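Local coordinates for protein nicastrin (Dictyostelium purpureum, PDB 4R12) that probably serves as an essential subunit of gamma-secretase, the membrane complex that cleaves Notch receptors and amyloid precursor protein within the bilayer, at residues 195-207 / 256-270. Sequence-based numbering, arbitrary orientation.
Sequences VGGQSIWSSFSSK and RSSWNKEVVFAFWNA
Phe204 stacks on Arg256, which belongs to the loop leading into strand 262-268. The guanidinium lies over one face of the ring with the planes 20° apart, and Arg256 CZ sits 4.0 Å from the centroid of the Phe204 ring, a cation-pi stack displaced toward CG. A bend at chi3 (-60°) lays the end of the arginine chain across the ring. Its polar rim remains usable: NH2 reaches a water that bonds weakly to Phe204 O, and NH1 binds Leu251 O. A leucine in place of Arg256 would probably leave the Phe204 face without its cation and Leu251 O without this donor. The flat phenylalanine offers that face to the cation and still brings apolar CE2 within 3.8 Å of Phe265 CE2, the rings crossing obliquely. Behind them runs an antiparallel ladder: hydrogen-bonded pairs Ser202-Phe265 and Ile200-Phe267 flank the non-hydrogen-bonded pair Trp201-Ala266. At its far end Asn269 grips the neighbouring strand twice: its amide supplies ND2 to Gln198 O at 3.0 Å, from above the carbonyl plane, while its backbone N gives an almost straight bond (172°) to Ser199 OG. Near the opposite end, Glu262's two oxygens serve separate donors, Ser205 OG at the syn lone pair of OE1 and Asp209 N at OE2. Segment 256-270 belongs to the nicastrin large lobe, related to zinc exopeptidases. Helix 234-252 packs Ile248 against Phe204 and Phe265, and helix 500-512 sets Leu509 on Ile200, Ser202 and Phe267. Strand 214-220 runs parallel to 262-268, whereas 542-548 pairs antiparallel with 192-203, so both strands have a further strand on their other side.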
loop_
_atom_site.group_PDB
_atom_site.type_symbol
_atom_site.label_atom_id
_atom_site.label_comp_id
_atom_site.label_asym_id
_atom_site.label_seq_id
_atom_site.Cartn_x
_atom_site.Cartn_y
_atom_site.Cartn_z
ATOM N N VAL A 195 9.599 7.185 5.922
ATOM C CA VAL A 195 8.432 6.482 5.427
ATOM C C VAL A 195 8.684 5.001 5.596
ATOM O O VAL A 195 9.658 4.473 5.066
ATOM C CB VAL A 195 8.148 6.813 3.946
ATOM C CG1 VAL A 195 7.001 5.941 3.404
ATOM C CG2 VAL A 195 7.812 8.274 3.813
ATOM N N GLY A 196 7.822 4.321 6.342
ATOM C CA GLY A 196 8.021 2.909 6.584
ATOM C C GLY A 196 6.912 2.330 7.435
ATOM O O GLY A 196 5.866 2.945 7.601
ATOM N N GLY A 197 7.144 1.152 7.989
ATOM C CA GLY A 197 6.135 0.540 8.837
ATOM C C GLY A 197 6.483 -0.874 9.208
ATOM O O GLY A 197 7.658 -1.205 9.351
ATOM N N GLN A 198 5.454 -1.709 9.351
ATOM C CA GLN A 198 5.636 -3.108 9.683
ATOM C C GLN A 198 5.087 -4.041 8.599
ATOM O O GLN A 198 3.945 -3.876 8.149
ATOM C CB GLN A 198 4.950 -3.433 11.017
ATOM C CG GLN A 198 5.497 -2.662 12.224
ATOM C CD GLN A 198 6.929 -3.062 12.583
ATOM O OE1 GLN A 198 7.245 -4.246 12.705
ATOM N NE2 GLN A 198 7.795 -2.071 12.749
ATOM N N SER A 199 5.909 -5.006 8.186
ATOM C CA SER A 199 5.456 -6.119 7.350
ATOM C C SER A 199 4.928 -7.207 8.262
ATOM O O SER A 199 5.141 -7.151 9.471
ATOM C CB SER A 199 6.588 -6.665 6.475
ATOM O OG SER A 199 7.193 -5.645 5.690
ATOM N N ILE A 200 4.242 -8.202 7.692
ATOM C CA ILE A 200 3.731 -9.324 8.478
ATOM C C ILE A 200 3.971 -10.640 7.741
ATOM O O ILE A 200 3.701 -10.743 6.538
ATOM C CB ILE A 200 2.208 -9.215 8.779
ATOM C CG1 ILE A 200 1.799 -7.809 9.233
ATOM C CG2 ILE A 200 1.782 -10.215 9.869
ATOM C CD1 ILE A 200 1.218 -6.940 8.116
ATOM N N TRP A 201 4.498 -11.639 8.449
ATOM C CA TRP A 201 4.627 -12.969 7.847
ATOM C C TRP A 201 4.031 -14.035 8.751
ATOM O O TRP A 201 3.829 -13.823 9.958
ATOM C CB TRP A 201 6.097 -13.299 7.512
ATOM C CG TRP A 201 7.027 -13.389 8.685
ATOM C CD1 TRP A 201 7.719 -12.363 9.263
ATOM C CD2 TRP A 201 7.394 -14.572 9.404
ATOM N NE1 TRP A 201 8.480 -12.830 10.308
ATOM C CE2 TRP A 201 8.293 -14.181 10.418
ATOM C CE3 TRP A 201 7.027 -15.921 9.311
ATOM C CZ2 TRP A 201 8.839 -15.092 11.324
ATOM C CZ3 TRP A 201 7.572 -16.821 10.213
ATOM C CH2 TRP A 201 8.475 -16.402 11.198
ATOM N N SER A 202 3.742 -15.191 8.166
ATOM C CA SER A 202 2.972 -16.199 8.872
ATOM C C SER A 202 3.196 -17.573 8.289
ATOM O O SER A 202 3.413 -17.718 7.087
ATOM C CB SER A 202 1.479 -15.865 8.822
ATOM O OG SER A 202 0.714 -16.845 9.506
ATOM N N SER A 203 3.108 -18.574 9.162
ATOM C CA SER A 203 3.110 -19.973 8.775
ATOM C C SER A 203 2.060 -20.712 9.612
ATOM O O SER A 203 1.844 -20.359 10.767
ATOM C CB SER A 203 4.497 -20.585 8.978
ATOM O OG SER A 203 4.439 -21.996 8.884
ATOM N N PHE A 204 1.393 -21.701 9.026
ATOM C CA PHE A 204 0.482 -22.560 9.787
ATOM C C PHE A 204 1.230 -23.461 10.772
ATOM O O PHE A 204 0.634 -23.925 11.748
ATOM C CB PHE A 204 -0.364 -23.435 8.852
ATOM C CG PHE A 204 -1.505 -22.709 8.187
ATOM C CD1 PHE A 204 -2.641 -22.347 8.910
ATOM C CD2 PHE A 204 -1.457 -22.412 6.829
ATOM C CE1 PHE A 204 -3.701 -21.691 8.293
ATOM C CE2 PHE A 204 -2.518 -21.752 6.202
ATOM C CZ PHE A 204 -3.643 -21.399 6.932
ATOM N N SER A 205 2.513 -23.736 10.518
ATOM C CA SER A 205 3.293 -24.572 11.440
ATOM C C SER A 205 3.577 -23.791 12.710
ATOM O O SER A 205 3.933 -22.619 12.640
ATOM C CB SER A 205 4.617 -25.034 10.812
ATOM O OG SER A 205 4.402 -25.702 9.581
ATOM N N SER A 206 3.424 -24.434 13.865
ATOM C CA SER A 206 3.665 -23.765 15.142
ATOM C C SER A 206 5.149 -23.424 15.256
ATOM O O SER A 206 5.544 -22.418 15.845
ATOM C CB SER A 206 3.211 -24.646 16.313
ATOM O OG SER A 206 4.019 -25.803 16.444
ATOM N N LYS A 207 5.977 -24.271 14.664
ATOM C CA LYS A 207 7.379 -23.944 14.508
ATOM C C LYS A 207 7.847 -24.514 13.174
ATOM O O LYS A 207 7.540 -25.659 12.833
ATOM C CB LYS A 207 8.201 -24.487 15.684
ATOM C CG LYS A 207 9.702 -24.208 15.598
ATOM C CD LYS A 207 10.442 -24.870 16.755
ATOM C CE LYS A 207 11.937 -25.008 16.482
ATOM N NZ LYS A 207 12.639 -23.699 16.524
ATOM N N ARG A 256 -3.456 -30.333 6.114
ATOM C CA ARG A 256 -2.127 -30.027 5.596
ATOM C C ARG A 256 -1.078 -31.045 6.047
ATOM O O ARG A 256 0.120 -30.816 5.880
ATOM C CB ARG A 256 -1.709 -28.614 6.030
ATOM C CG ARG A 256 -2.695 -27.521 5.636
ATOM C CD ARG A 256 -2.244 -26.132 6.135
ATOM N NE ARG A 256 -2.119 -26.092 7.591
ATOM C CZ ARG A 256 -3.136 -25.867 8.416
ATOM N NH1 ARG A 256 -4.346 -25.647 7.928
ATOM N NH2 ARG A 256 -2.946 -25.864 9.727
ATOM N N SER A 257 -1.518 -32.176 6.600
ATOM C CA SER A 257 -0.564 -33.171 7.104
ATOM C C SER A 257 0.263 -33.798 5.972
ATOM O O SER A 257 1.339 -34.331 6.212
ATOM C CB SER A 257 -1.279 -34.267 7.909
ATOM O OG SER A 257 -2.238 -34.952 7.130
ATOM N N SER A 258 -0.225 -33.702 4.741
ATOM C CA SER A 258 0.496 -34.271 3.597
ATOM C C SER A 258 1.615 -33.370 3.062
ATOM O O SER A 258 2.426 -33.807 2.253
ATOM C CB SER A 258 -0.481 -34.584 2.466
ATOM O OG SER A 258 -1.313 -33.467 2.193
ATOM N N TRP A 259 1.655 -32.115 3.497
ATOM C CA TRP A 259 2.645 -31.171 2.980
ATOM C C TRP A 259 4.071 -31.561 3.386
ATOM O O TRP A 259 4.349 -31.785 4.562
ATOM C CB TRP A 259 2.346 -29.749 3.465
ATOM C CG TRP A 259 1.080 -29.145 2.912
ATOM C CD1 TRP A 259 0.121 -29.773 2.178
ATOM C CD2 TRP A 259 0.653 -27.785 3.051
ATOM N NE1 TRP A 259 -0.881 -28.887 1.848
ATOM C CE2 TRP A 259 -0.576 -27.660 2.379
ATOM C CE3 TRP A 259 1.189 -26.662 3.686
ATOM C CZ2 TRP A 259 -1.278 -26.460 2.319
ATOM C CZ3 TRP A 259 0.498 -25.474 3.626
ATOM C CH2 TRP A 259 -0.726 -25.381 2.946
ATOM N N ASN A 260 4.971 -31.646 2.414
ATOM C CA ASN A 260 6.354 -31.993 2.720
ATOM C C ASN A 260 7.252 -30.764 2.666
ATOM O O ASN A 260 8.458 -30.854 2.858
ATOM C CB ASN A 260 6.859 -33.092 1.773
ATOM C CG ASN A 260 6.876 -32.661 0.316
ATOM O OD1 ASN A 260 6.165 -31.747 -0.084
ATOM N ND2 ASN A 260 7.695 -33.332 -0.487
ATOM N N LYS A 261 6.645 -29.606 2.424
ATOM C CA LYS A 261 7.365 -28.337 2.459
ATOM C C LYS A 261 6.654 -27.355 3.374
ATOM O O LYS A 261 5.451 -27.468 3.601
ATOM C CB LYS A 261 7.495 -27.748 1.058
ATOM C CG LYS A 261 8.334 -28.613 0.092
ATOM C CD LYS A 261 8.677 -27.849 -1.173
ATOM C CE LYS A 261 9.450 -28.720 -2.159
ATOM N NZ LYS A 261 9.742 -27.944 -3.393
ATOM N N GLU A 262 7.399 -26.397 3.909
ATOM C CA GLU A 262 6.788 -25.339 4.700
ATOM C C GLU A 262 6.265 -24.261 3.766
ATOM O O GLU A 262 6.862 -24.001 2.716
ATOM C CB GLU A 262 7.798 -24.744 5.684
ATOM C CG GLU A 262 8.319 -25.720 6.714
ATOM C CD GLU A 262 7.343 -25.975 7.850
ATOM O OE1 GLU A 262 6.231 -25.397 7.854
ATOM O OE2 GLU A 262 7.698 -26.756 8.751
ATOM N N VAL A 263 5.152 -23.639 4.125
ATOM C CA VAL A 263 4.697 -22.474 3.384
ATOM C C VAL A 263 4.719 -21.268 4.307
ATOM O O VAL A 263 4.178 -21.310 5.417
ATOM C CB VAL A 263 3.281 -22.665 2.790
ATOM C CG1 VAL A 263 2.844 -21.403 2.067
ATOM C CG2 VAL A 263 3.270 -23.842 1.817
ATOM N N VAL A 264 5.370 -20.205 3.848
ATOM C CA VAL A 264 5.393 -18.935 4.556
ATOM C C VAL A 264 4.686 -17.875 3.714
ATOM O O VAL A 264 5.001 -17.691 2.542
ATOM C CB VAL A 264 6.837 -18.477 4.868
ATOM C CG1 VAL A 264 6.852 -17.031 5.354
ATOM C CG2 VAL A 264 7.469 -19.389 5.903
ATOM N N PHE A 265 3.719 -17.195 4.318
ATOM C CA PHE A 265 3.009 -16.121 3.638
ATOM C C PHE A 265 3.588 -14.807 4.112
ATOM O O PHE A 265 3.740 -14.601 5.323
ATOM C CB PHE A 265 1.501 -16.183 3.930
ATOM C CG PHE A 265 0.883 -17.530 3.647
ATOM C CD1 PHE A 265 0.447 -17.852 2.367
ATOM C CD2 PHE A 265 0.749 -18.469 4.652
ATOM C CE1 PHE A 265 -0.118 -19.087 2.100
ATOM C CE2 PHE A 265 0.181 -19.712 4.394
ATOM C CZ PHE A 265 -0.249 -20.015 3.112
ATOM N N ALA A 266 3.921 -13.909 3.193
ATOM C CA ALA A 266 4.477 -12.621 3.626
ATOM C C ALA A 266 3.746 -11.438 3.003
ATOM O O ALA A 266 3.517 -11.396 1.788
ATOM C CB ALA A 266 5.997 -12.545 3.309
ATOM N N PHE A 267 3.381 -10.478 3.852
ATOM C CA PHE A 267 2.739 -9.243 3.427
ATOM C C PHE A 267 3.710 -8.091 3.664
ATOM O O PHE A 267 3.849 -7.644 4.807
ATOM C CB PHE A 267 1.431 -9.001 4.209
ATOM C CG PHE A 267 0.352 -10.033 3.943
ATOM C CD1 PHE A 267 0.445 -11.319 4.463
ATOM C CD2 PHE A 267 -0.758 -9.706 3.177
ATOM C CE1 PHE A 267 -0.551 -12.258 4.211
ATOM C CE2 PHE A 267 -1.760 -10.643 2.925
ATOM C CZ PHE A 267 -1.664 -11.909 3.447
ATOM N N TRP A 268 4.396 -7.634 2.609
ATOM C CA TRP A 268 5.480 -6.650 2.754
ATOM C C TRP A 268 4.913 -5.243 2.814
ATOM O O TRP A 268 4.058 -4.882 2.000
ATOM C CB TRP A 268 6.496 -6.723 1.595
ATOM C CG TRP A 268 7.142 -8.046 1.379
ATOM C CD1 TRP A 268 7.154 -8.766 0.213
ATOM C CD2 TRP A 268 7.879 -8.819 2.338
ATOM N NE1 TRP A 268 7.851 -9.938 0.392
ATOM C CE2 TRP A 268 8.301 -9.998 1.688
ATOM C CE3 TRP A 268 8.223 -8.630 3.683
ATOM C CZ2 TRP A 268 9.051 -10.979 2.336
ATOM C CZ3 TRP A 268 8.966 -9.611 4.319
ATOM C CH2 TRP A 268 9.367 -10.767 3.646
ATOM N N ASN A 269 5.397 -4.442 3.762
ATOM C CA ASN A 269 4.951 -3.059 3.882
ATOM C C ASN A 269 6.004 -2.105 3.314
ATOM O O ASN A 269 7.175 -2.459 3.222
ATOM C CB ASN A 269 4.658 -2.723 5.343
ATOM C CG ASN A 269 3.665 -1.582 5.496
ATOM O OD1 ASN A 269 3.385 -0.850 4.541
ATOM N ND2 ASN A 269 3.140 -1.409 6.718
ATOM N N ALA A 270 5.562 -0.912 2.930
ATOM C CA ALA A 270 6.411 0.167 2.418
ATOM C C ALA A 270 7.229 -0.225 1.173
ATOM O O ALA A 270 8.266 0.378 0.872
ATOM C CB ALA A 270 7.328 0.684 3.543
HETATM O O HOH W 1 1.918 -22.523 6.233
HETATM O O HOH W 2 -0.154 -26.653 10.648
#